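Local structure of amidohydrolase 3 domain-containing protein (Pyrococcus furiosus, 3ICJ) at residues P439-N451 and R460-H472. The protein is an uncharacterized zinc-binding member of the amidohydrolase family that probably hydrolyses carbon-nitrogen bonds other than peptide bonds. Sequence-based numbering, arbitrary orientation. Where two conformers were deposited one is given.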
loop_
_atom_site.group_PDB
_atom_site.type_symbol
_atom_site.label_atom_id
_atom_site.label_comp_id
_atom_site.label_asym_id
_atom_site.label_seq_id
_atom_site.Cartn_x
_atom_site.Cartn_y
_atom_site.Cartn_z
ATOM N N PRO A 439 3.436 -1.160 9.097
ATOM C CA PRO A 439 4.722 -1.775 8.727
ATOM C C PRO A 439 4.618 -2.567 7.424
ATOM O O PRO A 439 3.580 -3.174 7.150
ATOM C CB PRO A 439 5.010 -2.740 9.893
ATOM C CG PRO A 439 4.212 -2.232 11.035
ATOM C CD PRO A 439 3.004 -1.585 10.452
ATOM N N ALA A 440 5.678 -2.554 6.622
ATOM C CA ALA A 440 5.650 -3.267 5.333
ATOM C C ALA A 440 5.924 -4.777 5.455
ATOM O O ALA A 440 5.677 -5.517 4.491
ATOM C CB ALA A 440 6.608 -2.624 4.328
ATOM N N ASP A 441 6.426 -5.217 6.621
ATOM C CA ASP A 441 6.797 -6.628 6.871
ATOM C C ASP A 441 5.571 -7.527 6.860
ATOM O O ASP A 441 4.728 -7.438 7.759
ATOM C CB ASP A 441 7.530 -6.792 8.215
ATOM C CG ASP A 441 8.033 -8.225 8.461
ATOM O OD1 ASP A 441 8.040 -9.088 7.556
ATOM O OD2 ASP A 441 8.451 -8.499 9.587
ATOM N N PRO A 442 5.496 -8.419 5.857
ATOM C CA PRO A 442 4.308 -9.221 5.655
ATOM C C PRO A 442 4.022 -10.161 6.828
ATOM O O PRO A 442 2.853 -10.372 7.159
ATOM C CB PRO A 442 4.624 -10.010 4.377
ATOM C CG PRO A 442 5.732 -9.276 3.735
ATOM C CD PRO A 442 6.524 -8.701 4.841
ATOM N N TRP A 443 5.076 -10.676 7.461
ATOM C CA TRP A 443 4.957 -11.581 8.611
ATOM C C TRP A 443 4.248 -10.946 9.792
ATOM O O TRP A 443 3.552 -11.640 10.521
ATOM C CB TRP A 443 6.321 -12.177 9.041
ATOM C CG TRP A 443 6.983 -12.978 7.933
ATOM C CD1 TRP A 443 8.102 -12.628 7.217
ATOM C CD2 TRP A 443 6.530 -14.231 7.381
ATOM N NE1 TRP A 443 8.371 -13.586 6.263
ATOM C CE2 TRP A 443 7.426 -14.579 6.342
ATOM C CE3 TRP A 443 5.453 -15.088 7.662
ATOM C CZ2 TRP A 443 7.289 -15.767 5.594
ATOM C CZ3 TRP A 443 5.316 -16.271 6.914
ATOM C CH2 TRP A 443 6.230 -16.592 5.895
ATOM N N VAL A 444 4.388 -9.625 9.934
ATOM C CA VAL A 444 3.747 -8.878 11.009
ATOM C C VAL A 444 2.238 -8.742 10.717
ATOM O O VAL A 444 1.426 -8.831 11.630
ATOM C CB VAL A 444 4.481 -7.494 11.235
ATOM C CG1 VAL A 444 3.729 -6.577 12.191
ATOM C CG2 VAL A 444 5.916 -7.719 11.744
ATOM N N SER A 445 1.863 -8.560 9.447
ATOM C CA SER A 445 0.455 -8.543 9.047
ATOM C C SER A 445 -0.200 -9.942 9.015
ATOM O O SER A 445 -1.392 -10.065 9.265
ATOM C CB SER A 445 0.256 -7.852 7.687
ATOM O OG SER A 445 0.380 -6.446 7.815
ATOM N N ILE A 446 0.576 -10.974 8.681
ATOM C CA ILE A 446 0.109 -12.366 8.720
ATOM C C ILE A 446 -0.273 -12.767 10.163
ATOM O O ILE A 446 -1.334 -13.376 10.388
ATOM C CB ILE A 446 1.175 -13.331 8.120
ATOM C CG1 ILE A 446 1.140 -13.255 6.592
ATOM C CG2 ILE A 446 0.933 -14.815 8.532
ATOM C CD1 ILE A 446 2.366 -13.785 6.000
ATOM N N ASP A 447 0.590 -12.401 11.114
ATOM C CA ASP A 447 0.376 -12.620 12.548
ATOM C C ASP A 447 -0.947 -12.015 13.008
ATOM O O ASP A 447 -1.701 -12.634 13.758
ATOM C CB ASP A 447 1.525 -11.971 13.325
ATOM C CG ASP A 447 1.707 -12.555 14.699
ATOM O OD1 ASP A 447 2.607 -13.416 14.854
ATOM O OD2 ASP A 447 0.963 -12.156 15.621
ATOM N N ALA A 448 -1.206 -10.791 12.554
ATOM C CA ALA A 448 -2.453 -10.079 12.841
ATOM C C ALA A 448 -3.707 -10.797 12.303
ATOM O O ALA A 448 -4.724 -10.923 12.999
ATOM C CB ALA A 448 -2.372 -8.660 12.283
ATOM N N ALA A 449 -3.631 -11.268 11.063
ATOM C CA ALA A 449 -4.781 -11.910 10.404
ATOM C C ALA A 449 -5.148 -13.265 11.018
ATOM O O ALA A 449 -6.313 -13.701 10.998
ATOM C CB ALA A 449 -4.487 -12.077 8.915
ATOM N N VAL A 450 -4.130 -13.928 11.547
ATOM C CA VAL A 450 -4.251 -15.244 12.139
ATOM C C VAL A 450 -4.623 -15.181 13.623
ATOM O O VAL A 450 -5.481 -15.935 14.084
ATOM C CB VAL A 450 -2.939 -16.061 11.939
ATOM C CG1 VAL A 450 -3.023 -17.424 12.636
ATOM C CG2 VAL A 450 -2.645 -16.224 10.433
ATOM N N ASN A 451 -4.000 -14.261 14.352
ATOM C CA ASN A 451 -4.109 -14.229 15.815
ATOM C C ASN A 451 -5.042 -13.186 16.406
ATOM O O ASN A 451 -5.515 -13.363 17.531
ATOM C CB ASN A 451 -2.717 -14.095 16.458
ATOM C CG ASN A 451 -1.785 -15.218 16.059
ATOM O OD1 ASN A 451 -2.198 -16.374 15.976
ATOM N ND2 ASN A 451 -0.516 -14.885 15.805
ATOM N N ARG A 460 -10.868 -14.322 12.232
ATOM C CA ARG A 460 -9.482 -14.729 12.034
ATOM C C ARG A 460 -9.435 -15.719 10.858
ATOM O O ARG A 460 -10.417 -16.439 10.585
ATOM C CB ARG A 460 -8.937 -15.401 13.301
ATOM C CG ARG A 460 -8.717 -14.469 14.507
ATOM C CD ARG A 460 -8.378 -15.254 15.797
ATOM N NE ARG A 460 -9.425 -16.239 16.096
ATOM C CZ ARG A 460 -9.252 -17.342 16.817
ATOM N NH1 ARG A 460 -8.070 -17.630 17.337
ATOM N NH2 ARG A 460 -10.264 -18.169 17.011
ATOM N N VAL A 461 -8.319 -15.720 10.143
ATOM C CA VAL A 461 -8.083 -16.713 9.093
ATOM C C VAL A 461 -6.972 -17.650 9.575
ATOM O O VAL A 461 -6.217 -17.291 10.480
ATOM C CB VAL A 461 -7.723 -16.056 7.709
ATOM C CG1 VAL A 461 -8.904 -15.254 7.148
ATOM C CG2 VAL A 461 -6.477 -15.187 7.805
ATOM N N SER A 462 -6.873 -18.839 8.982
ATOM C CA SER A 462 -5.814 -19.793 9.319
ATOM C C SER A 462 -4.494 -19.305 8.718
ATOM O O SER A 462 -4.487 -18.403 7.869
ATOM C CB SER A 462 -6.168 -21.205 8.804
ATOM O OG SER A 462 -6.050 -21.242 7.367
ATOM N N ARG A 463 -3.370 -19.863 9.178
ATOM C CA ARG A 463 -2.059 -19.484 8.615
ATOM C C ARG A 463 -1.962 -19.738 7.098
ATOM O O ARG A 463 -1.443 -18.887 6.362
ATOM C CB ARG A 463 -0.908 -20.143 9.375
ATOM C CG ARG A 463 0.434 -19.450 9.123
ATOM C CD ARG A 463 1.394 -19.736 10.258
ATOM N NE ARG A 463 2.774 -19.531 9.833
ATOM C CZ ARG A 463 3.440 -18.386 9.946
ATOM N NH1 ARG A 463 4.695 -18.304 9.519
ATOM N NH2 ARG A 463 2.857 -17.330 10.498
ATOM N N GLU A 464 -2.498 -20.878 6.649
ATOM C CA GLU A 464 -2.580 -21.238 5.220
ATOM C C GLU A 464 -3.345 -20.192 4.418
ATOM O O GLU A 464 -2.916 -19.777 3.342
ATOM C CB GLU A 464 -3.309 -22.575 5.032
ATOM C CG GLU A 464 -2.638 -23.799 5.626
ATOM C CD GLU A 464 -3.519 -25.027 5.511
ATOM O OE1 GLU A 464 -4.638 -24.901 4.972
ATOM O OE2 GLU A 464 -3.095 -26.118 5.944
ATOM N N GLU A 465 -4.503 -19.784 4.950
ATOM C CA GLU A 465 -5.362 -18.829 4.267
ATOM C C GLU A 465 -4.661 -17.484 4.175
ATOM O O GLU A 465 -4.686 -16.863 3.124
ATOM C CB GLU A 465 -6.720 -18.669 4.971
ATOM C CG GLU A 465 -7.674 -19.867 4.820
ATOM C CD GLU A 465 -8.906 -19.769 5.737
ATOM O OE1 GLU A 465 -8.758 -19.455 6.940
ATOM O OE2 GLU A 465 -10.031 -20.019 5.259
ATOM N N ALA A 466 -4.036 -17.043 5.275
ATOM C CA ALA A 466 -3.327 -15.751 5.303
ATOM C C ALA A 466 -2.195 -15.699 4.274
ATOM O O ALA A 466 -2.017 -14.685 3.597
ATOM C CB ALA A 466 -2.798 -15.442 6.703
ATOM N N LEU A 467 -1.452 -16.798 4.144
ATOM C CA LEU A 467 -0.399 -16.893 3.125
ATOM C C LEU A 467 -0.981 -16.903 1.702
ATOM O O LEU A 467 -0.468 -16.214 0.815
ATOM C CB LEU A 467 0.487 -18.110 3.382
ATOM C CG LEU A 467 1.377 -17.979 4.635
ATOM C CD1 LEU A 467 1.817 -19.331 5.141
ATOM C CD2 LEU A 467 2.572 -17.085 4.413
ATOM N N HIS A 468 -2.068 -17.651 1.499
ATOM C CA HIS A 468 -2.803 -17.568 0.248
ATOM C C HIS A 468 -3.212 -16.137 -0.119
ATOM O O HIS A 468 -2.922 -15.666 -1.234
ATOM C CB HIS A 468 -4.052 -18.449 0.276
ATOM C CG HIS A 468 -4.961 -18.181 -0.876
ATOM N ND1 HIS A 468 -4.581 -18.406 -2.183
ATOM C CD2 HIS A 468 -6.220 -17.683 -0.926
ATOM C CE1 HIS A 468 -5.572 -18.059 -2.989
ATOM N NE2 HIS A 468 -6.575 -17.615 -2.250
ATOM N N LEU A 469 -3.860 -15.447 0.824
ATOM C CA LEU A 469 -4.323 -14.050 0.626
ATOM C C LEU A 469 -3.212 -13.035 0.351
ATOM O O LEU A 469 -3.410 -12.071 -0.387
ATOM C CB LEU A 469 -5.194 -13.591 1.811
ATOM C CG LEU A 469 -6.445 -14.476 1.931
ATOM C CD1 LEU A 469 -7.146 -14.262 3.279
ATOM C CD2 LEU A 469 -7.411 -14.313 0.759
ATOM N N TYR A 470 -2.040 -13.270 0.907
ATOM C CA TYR A 470 -0.905 -12.378 0.737
ATOM C C TYR A 470 -0.040 -12.731 -0.475
ATOM O O TYR A 470 0.956 -12.091 -0.730
ATOM C CB TYR A 470 -0.056 -12.389 2.001
ATOM C CG TYR A 470 0.452 -11.053 2.468
ATOM C CD1 TYR A 470 0.490 -10.745 3.805
ATOM C CD2 TYR A 470 0.913 -10.114 1.578
ATOM C CE1 TYR A 470 0.971 -9.550 4.235
ATOM C CE2 TYR A 470 1.387 -8.918 2.001
ATOM C CZ TYR A 470 1.416 -8.639 3.333
ATOM O OH TYR A 470 1.893 -7.446 3.759
ATOM N N THR A 471 -0.446 -13.752 -1.214
ATOM C CA THR A 471 0.204 -14.132 -2.448
ATOM C C THR A 471 -0.754 -14.133 -3.643
ATOM O O THR A 471 -0.859 -13.155 -4.352
ATOM C CB THR A 471 0.927 -15.485 -2.308
ATOM O OG1 THR A 471 0.024 -16.461 -1.802
ATOM C CG2 THR A 471 2.095 -15.380 -1.368
ATOM N N HIS A 472 -1.459 -15.234 -3.851
ATOM C CA HIS A 472 -2.388 -15.349 -4.956
ATOM C C HIS A 472 -3.611 -14.463 -4.766
ATOM O O HIS A 472 -4.161 -13.961 -5.713
ATOM C CB HIS A 472 -2.809 -16.804 -5.192
ATOM C CG HIS A 472 -3.511 -17.031 -6.495
ATOM N ND1 HIS A 472 -4.736 -17.645 -6.584
ATOM C CD2 HIS A 472 -3.160 -16.716 -7.762
ATOM C CE1 HIS A 472 -5.103 -17.711 -7.848
ATOM N NE2 HIS A 472 -4.166 -17.150 -8.581
HETATM O O HOH W 1 3.793 -6.087 2.348
HETATM O O HOH W 2 3.975 -14.648 10.788
HETATM O O HOH W 3 -6.508 -18.219 13.104
HETATM O O HOH W 4 -5.968 -16.305 18.183
#
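Ile446 is the knob of this helix pair, seated among Arg463, Ala466, Leu467 and Tyr470. Its branches divide the hole: CD1 meets Leu467 CD2 at 3.7 Å, CG1 lies obliquely against the Tyr470 ring, and CG2 approaches Arg463 NH2. CG1 stands anti to the carbonyl carbon and CG2 anti to the backbone N, which spreads the two branches between Tyr470 and Arg463. Toward the start of helix 442-451, Pro442 CB lies over one face of Tyr470, 4.0 Å from the ring centroid, a CH-pi contact; Ser445 CB comes to the edge of the same ring. The phenol OH donates to a water that in turn donates to Ala440 O.

The Arg463 chain, extended from CG to NE, reaches back across Ile446 until NH1 is 3.4 Å from Trp443 CZ3, with ring and guanidinium planes 23° apart. NH2 gives an in-plane hydrogen bond to a water held by Trp443 O, while NE binds Pro501 O.

At the other end the backbones meet directly: Val461 N donates to Ala449 O (3.0 Å, 171° at the hydrogen), and Val450 CA makes a CH...O contact of 3.3 Å with Val461 O. One water donates to both Val450 O and Val461 O. Just beyond, Ser462 and Glu465 form a capping box: Ser462 N donates to Glu465 OE1 at 2.8 Å, and Glu465 N donates back to Ser462 OG. Glu465 OE2 forms a salt bridge with Lys421.

The axes of helices 442-451 and 463-472 approach to 9.2 Å at 134°, a roughly antiparallel pair of consecutive helices. Packed on Phe97 of strand 92-102 and Phe431 of strand 429-431, the pair lies against strands of the amidohydrolase barrel, shortly after the zinc ligand Asp434 in sequence.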